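Local coordinates for 4-hydroxy-3-methylbut-2-enyl diphosphate reductase (Aquifex aeolicus, PDB 3DNF), which catalyses the last step of the non-mevalonate isoprenoid pathway, reducing (E)-4-hydroxy-3-methylbut-2-enyl diphosphate to isopentenyl and dimethylallyl diphosphate with an iron-sulfur cluster, at residues K80-A83 against L84-K87; C107-R111 against E112-V116; V176-I179 against A180-V183. All coordinates share one frame; numbering follows the deposited sequence.

Contact 1 of 3, residues K80-A83 against L84-K87; sequences KEEA and LRKK
Lys-80 O accepts the backbone N-H of Leu-84 (3.0 Å), and the leucine's CG sits beside the same oxygen. From there Leu-84, the one buried residue of this surface turn, reaches Leu-37, Phe-63, Leu-89 and Val-91. Glu-81 and Arg-85, one helical turn apart, run side by side and point the same way. With its CG anti to the backbone N (chi1 -176°) and the chain extended beyond, Glu-81 carries OE2 to within 2.7 Å of Arg-85 NH2, a salt bridge on the anti side of OE2, somewhat out of both the carboxylate and guanidinium planes. The two planes are turned 56° against each other, and the bond is single: NH2 to OE2, not a two-pronged pairing. These i to i+4 contacts run along the last turns of helix 78-86, the crossover helix of a beta-alpha-beta unit between parallel strands 68-71 and 90-93; Arg-85 also touches Val-91 of the second strand. Glu-82 bends at chi2 (65°) and crosses the arginine at about a right angle, OE1 lying 3.7 Å from Arg-85 CD. A water bridges the pair, donating to Glu-82 OE1 and accepting from Arg-85 NE (2.9 Å) in the guanidinium plane. Glu-82 O takes the N-H of Lys-86. Ala-83 O receives a weak bond from Lys-87 N; the lysine's NZ forms a salt bridge with Glu-61.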
# COMPACT_ATOMS: atom_id res chain seq x y z
N LYS B 80 24.46 -10.11 -19.14
CA LYS B 80 25.55 -9.22 -19.53
C LYS B 80 26.77 -9.52 -18.69
O LYS B 80 27.90 -9.52 -19.21
CB LYS B 80 25.17 -7.73 -19.40
CG LYS B 80 26.20 -6.81 -20.08
CD LYS B 80 25.79 -5.33 -20.05
CE LYS B 80 26.84 -4.49 -20.76
NZ LYS B 80 26.34 -3.09 -20.97
N GLU B 81 26.55 -9.77 -17.39
CA GLU B 81 27.65 -10.21 -16.53
C GLU B 81 28.28 -11.48 -17.12
O GLU B 81 29.52 -11.59 -17.22
CB GLU B 81 27.14 -10.49 -15.13
CG GLU B 81 28.30 -10.85 -14.20
CD GLU B 81 27.87 -10.98 -12.75
OE1 GLU B 81 26.91 -10.30 -12.36
OE2 GLU B 81 28.50 -11.77 -12.01
N GLU B 82 27.44 -12.42 -17.55
CA GLU B 82 27.94 -13.66 -18.13
C GLU B 82 28.69 -13.41 -19.45
O GLU B 82 29.70 -14.04 -19.71
CB GLU B 82 26.84 -14.73 -18.28
CG GLU B 82 27.34 -16.09 -18.79
CD GLU B 82 28.31 -16.83 -17.85
OE1 GLU B 82 28.49 -16.45 -16.67
OE2 GLU B 82 28.89 -17.85 -18.32
N ALA B 83 28.17 -12.50 -20.28
CA ALA B 83 28.82 -12.09 -21.53
C ALA B 83 30.25 -11.58 -21.28
O ALA B 83 31.17 -11.89 -22.05
CB ALA B 83 27.99 -10.98 -22.26
N LEU B 84 30.42 -10.77 -20.23
CA LEU B 84 31.72 -10.26 -19.85
C LEU B 84 32.69 -11.39 -19.45
O LEU B 84 33.86 -11.38 -19.89
CB LEU B 84 31.61 -9.18 -18.76
CG LEU B 84 30.93 -7.91 -19.35
CD1 LEU B 84 30.44 -7.11 -18.20
CD2 LEU B 84 31.75 -7.10 -20.34
N ARG B 85 32.20 -12.31 -18.62
CA ARG B 85 32.98 -13.52 -18.24
C ARG B 85 33.40 -14.33 -19.45
O ARG B 85 34.56 -14.77 -19.55
CB ARG B 85 32.16 -14.40 -17.27
CG ARG B 85 31.94 -13.74 -15.90
CD ARG B 85 31.25 -14.70 -14.89
NE ARG B 85 30.76 -13.95 -13.73
CZ ARG B 85 31.52 -13.46 -12.75
NH1 ARG B 85 32.84 -13.61 -12.77
NH2 ARG B 85 30.98 -12.80 -11.74
N LYS B 86 32.49 -14.52 -20.40
CA LYS B 86 32.79 -15.32 -21.60
C LYS B 86 33.84 -14.68 -22.50
O LYS B 86 34.50 -15.36 -23.26
CB LYS B 86 31.51 -15.58 -22.39
CG LYS B 86 30.62 -16.62 -21.74
CD LYS B 86 29.70 -17.23 -22.79
CE LYS B 86 28.47 -16.38 -22.98
NZ LYS B 86 27.75 -16.96 -24.16
N LYS B 87 34.04 -13.36 -22.37
CA LYS B 87 35.04 -12.62 -23.14
C LYS B 87 36.44 -12.76 -22.49
O LYS B 87 37.45 -12.23 -22.98
CB LYS B 87 34.63 -11.14 -23.27
CG LYS B 87 35.46 -10.37 -24.26
CD LYS B 87 35.16 -8.90 -24.23
CE LYS B 87 36.00 -8.17 -25.26
NZ LYS B 87 35.61 -6.72 -25.34
O HOH W 1 28.00 -14.37 -14.41

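Contact 2 of 3, residues C107-R111 against E112-V116; sequences CQLTR and EGYFV
Leu-109 O is gripped by two backbone N-H groups: Tyr-114 N at 3.0 Å, nearly straight at 164°, and, weakly, Glu-112 N. Leu-109 O also lies in the plane of the Tyr-114 ring, at its edge, 3.5 Å from CD2. Glu-112 N has a better acceptor in Gln-108 O, the regular helical partner. Next, Gly-113 N bonds to Thr-110 O, approaching from well above the carbonyl plane. The bonds from Tyr-114 N to Leu-109 O (6→1) and from Gly-113 N to Thr-110 O (5→2), with Gly-113 at positive phi (92°), make a Schellman motif that ends helix 97-111 and turns the chain into strand 115-119, an inner strand of a parallel sheet; a CB on residue 113 would collide with the carbonyl oxygen of Glu-112 at these backbone angles, which suits glycine.

On one flank of the turn Gln-108 NE2 donates to Glu-112 OE2 (2.9 Å) almost in line. The acceptor lies in the plane of the amide, whereas the amide meets the carboxylate from above its plane, and the two groups stand 83° apart. Gln-108 CG, anti to its own backbone N, packs against the same oxygen. Glu-112 OE1 forms a salt bridge with Lys-187 of the same chain, on strand 185-189, so both carboxylate oxygens are held.

Toward the sheet, Leu-109 CD2 rests on Tyr-114 CD2 and Leu-109 CB on Val-116 CG2, both at 3.9 Å. A water donates to Thr-110 OG1 and to Tyr-114 O, linking the helix to the loop residue just before strand 115-119; Thr-110 OG1 is also bonded to Val-106 O. Arg-158 makes a cation-pi contact with Tyr-114, whose side chain further packs on Lys-187 of the second subunit.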
# COMPACT_ATOMS: atom_id res chain seq x y z
N CYS B 107 13.02 -12.43 -7.59
CA CYS B 107 12.99 -13.87 -7.83
C CYS B 107 12.17 -14.65 -6.79
O CYS B 107 11.47 -15.59 -7.14
CB CYS B 107 14.40 -14.44 -7.96
SG CYS B 107 15.27 -13.74 -9.43
N GLN B 108 12.28 -14.26 -5.53
CA GLN B 108 11.46 -14.81 -4.46
C GLN B 108 9.99 -14.62 -4.76
O GLN B 108 9.23 -15.58 -4.67
CB GLN B 108 11.85 -14.21 -3.11
CG GLN B 108 11.00 -14.74 -1.96
CD GLN B 108 11.07 -13.84 -0.76
OE1 GLN B 108 12.00 -13.04 -0.61
NE2 GLN B 108 10.09 -13.95 0.12
N LEU B 109 9.59 -13.38 -5.13
CA LEU B 109 8.21 -13.09 -5.45
C LEU B 109 7.71 -13.94 -6.63
O LEU B 109 6.56 -14.41 -6.63
CB LEU B 109 8.03 -11.58 -5.71
CG LEU B 109 8.11 -10.64 -4.47
CD1 LEU B 109 8.11 -9.18 -4.96
CD2 LEU B 109 6.96 -10.86 -3.48
N THR B 110 8.57 -14.14 -7.62
CA THR B 110 8.24 -15.00 -8.77
C THR B 110 7.98 -16.47 -8.33
O THR B 110 6.96 -17.07 -8.71
CB THR B 110 9.38 -14.91 -9.81
OG1 THR B 110 9.41 -13.57 -10.34
CG2 THR B 110 9.19 -15.96 -10.93
N ARG B 111 8.88 -17.02 -7.52
CA ARG B 111 8.71 -18.36 -6.95
C ARG B 111 7.39 -18.51 -6.18
O ARG B 111 6.76 -19.55 -6.20
CB ARG B 111 9.88 -18.75 -6.06
CG ARG B 111 11.21 -18.87 -6.83
CD ARG B 111 12.29 -19.56 -5.96
NE ARG B 111 12.67 -18.77 -4.78
CZ ARG B 111 13.63 -17.85 -4.74
NH1 ARG B 111 14.37 -17.54 -5.80
NH2 ARG B 111 13.88 -17.22 -3.60
N GLU B 112 6.95 -17.42 -5.56
CA GLU B 112 5.73 -17.40 -4.77
C GLU B 112 4.49 -17.10 -5.62
O GLU B 112 3.41 -17.08 -5.08
CB GLU B 112 5.89 -16.40 -3.60
CG GLU B 112 7.03 -16.79 -2.61
CD GLU B 112 7.31 -15.75 -1.51
OE1 GLU B 112 6.75 -14.64 -1.59
OE2 GLU B 112 8.11 -16.02 -0.58
N GLY B 113 4.67 -16.89 -6.92
CA GLY B 113 3.54 -16.85 -7.85
C GLY B 113 3.02 -15.43 -8.06
O GLY B 113 1.89 -15.24 -8.54
N TYR B 114 3.80 -14.42 -7.70
CA TYR B 114 3.34 -13.02 -7.91
C TYR B 114 3.73 -12.42 -9.26
O TYR B 114 4.78 -12.77 -9.82
CB TYR B 114 3.92 -12.06 -6.84
CG TYR B 114 3.39 -12.32 -5.46
CD1 TYR B 114 2.20 -11.76 -5.04
CD2 TYR B 114 4.06 -13.20 -4.58
CE1 TYR B 114 1.70 -12.02 -3.77
CE2 TYR B 114 3.58 -13.46 -3.31
CZ TYR B 114 2.38 -12.87 -2.91
OH TYR B 114 1.89 -13.13 -1.67
N PHE B 115 2.88 -11.53 -9.77
CA PHE B 115 3.24 -10.63 -10.87
C PHE B 115 3.99 -9.45 -10.22
O PHE B 115 3.50 -8.89 -9.27
CB PHE B 115 1.97 -10.10 -11.54
CG PHE B 115 2.23 -9.12 -12.65
CD1 PHE B 115 2.48 -9.57 -13.95
CD2 PHE B 115 2.21 -7.74 -12.41
CE1 PHE B 115 2.71 -8.65 -15.00
CE2 PHE B 115 2.44 -6.81 -13.45
CZ PHE B 115 2.67 -7.27 -14.75
N VAL B 116 5.17 -9.11 -10.71
CA VAL B 116 6.04 -8.16 -9.98
C VAL B 116 5.86 -6.73 -10.50
O VAL B 116 5.94 -6.45 -11.70
CB VAL B 116 7.52 -8.61 -10.04
CG1 VAL B 116 8.47 -7.55 -9.44
CG2 VAL B 116 7.68 -9.92 -9.26
O HOH W 2 6.91 -13.06 -11.56

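Contact 3 of 3, residues V176-I179 against A180-V183; sequences VGEI and ALWV
Glu-178 and Trp-182 lie side by side one turn apart and point the same way, the carboxylate plane turned 47° from the indole. Trp-182 NE1 donates to Glu-178 OE2 (2.8 Å) nearly in the ring plane, though it meets the carboxylate on the anti side and 31° out of its plane. The bend of Glu-178 at chi2 (61°) brings OE2 to this edge, where Trp-182 CD1 also lies 3.2 Å from Glu-178 O. The other oxygen, OE1, forms a salt bridge with Lys-173 of the second subunit. Cutting Glu-178 back to alanine would remove the carboxylate and is likely to leave the indole N-H and that lysine without their acceptor, with the ring freer to turn. Ile-179 and Val-183 likewise run alongside each other, CG2 to CG2 at 4.0 Å. Ile-179 O takes two N-H groups, Trp-182 N from above the carbonyl plane and Val-183 N (3.0 Å) nearly head-on. Ala-180 and Leu-181 pack on Val-176 and Phe-172 of the second subunit. Helix 169-182 thus lies between the dimer partner and its own parallel sheet, with Ile-179 set against strands 158-163 and 185-189, which this helix connects as a beta-alpha-beta crossover.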
# COMPACT_ATOMS: atom_id res chain seq x y z
N VAL B 176 1.76 1.37 -3.51
CA VAL B 176 1.38 0.22 -2.69
C VAL B 176 -0.09 0.30 -2.25
O VAL B 176 -0.85 -0.66 -2.40
CB VAL B 176 2.32 0.08 -1.46
CG1 VAL B 176 1.73 -0.90 -0.41
CG2 VAL B 176 3.76 -0.33 -1.90
N GLY B 177 -0.52 1.45 -1.74
CA GLY B 177 -1.87 1.63 -1.24
C GLY B 177 -2.87 1.49 -2.38
O GLY B 177 -3.88 0.81 -2.24
N GLU B 178 -2.55 2.09 -3.52
CA GLU B 178 -3.45 2.05 -4.66
C GLU B 178 -3.63 0.64 -5.20
O GLU B 178 -4.76 0.16 -5.35
CB GLU B 178 -2.98 3.03 -5.75
CG GLU B 178 -4.03 3.23 -6.87
CD GLU B 178 -5.37 3.81 -6.41
OE1 GLU B 178 -5.44 4.57 -5.42
OE2 GLU B 178 -6.39 3.50 -7.07
N ILE B 179 -2.52 -0.05 -5.48
CA ILE B 179 -2.62 -1.44 -5.98
C ILE B 179 -3.43 -2.33 -5.01
O ILE B 179 -4.28 -3.11 -5.45
CB ILE B 179 -1.24 -2.03 -6.34
CG1 ILE B 179 -0.65 -1.28 -7.55
CG2 ILE B 179 -1.28 -3.54 -6.64
CD1 ILE B 179 0.77 -1.67 -7.87
N ALA B 180 -3.20 -2.18 -3.71
CA ALA B 180 -3.90 -2.95 -2.67
C ALA B 180 -5.44 -2.80 -2.73
O ALA B 180 -6.19 -3.71 -2.34
CB ALA B 180 -3.40 -2.57 -1.32
N LEU B 181 -5.90 -1.64 -3.19
CA LEU B 181 -7.35 -1.40 -3.29
C LEU B 181 -7.96 -2.15 -4.45
O LEU B 181 -9.17 -2.42 -4.45
CB LEU B 181 -7.63 0.10 -3.45
CG LEU B 181 -7.33 0.98 -2.23
CD1 LEU B 181 -7.86 2.40 -2.48
CD2 LEU B 181 -7.94 0.40 -0.97
N TRP B 182 -7.14 -2.45 -5.45
CA TRP B 182 -7.65 -3.02 -6.71
C TRP B 182 -7.41 -4.51 -6.89
O TRP B 182 -8.11 -5.17 -7.67
CB TRP B 182 -7.07 -2.25 -7.89
CG TRP B 182 -7.65 -0.89 -8.04
CD1 TRP B 182 -7.16 0.28 -7.53
CD2 TRP B 182 -8.84 -0.55 -8.76
NE1 TRP B 182 -7.98 1.33 -7.89
CE2 TRP B 182 -9.02 0.85 -8.64
CE3 TRP B 182 -9.78 -1.29 -9.50
CZ2 TRP B 182 -10.09 1.52 -9.24
CZ3 TRP B 182 -10.86 -0.63 -10.08
CH2 TRP B 182 -11.01 0.76 -9.94
N VAL B 183 -6.42 -5.08 -6.20
CA VAL B 183 -6.12 -6.50 -6.40
C VAL B 183 -6.30 -7.32 -5.12
O VAL B 183 -6.22 -6.79 -4.01
CB VAL B 183 -4.73 -6.79 -7.08
CG1 VAL B 183 -4.44 -5.85 -8.31
CG2 VAL B 183 -3.63 -6.76 -6.09

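Overall arrangement
The three contacts follow one another along the chain, each at the C-terminal end of a helix in an alpha/beta lobe. Contact 1 closes helix 78-86, which leads to strand 90-93, an outermost strand within the chain of one parallel four-stranded sheet. Contacts 2 and 3 belong to another such sheet: contact 2 leads from helix 97-111 into inner strand 115-119, and contact 3 ends helix 169-182 just before strand 185-189, again outermost within the chain. Their centres are about 17 Å apart, against about 26 Å from contact 1 to contact 2 and about 39 Å from contact 1 to contact 3. None touches another. Contacts 2 and 3 both reach the second subunit, placing their shared lobe at the dimer interface.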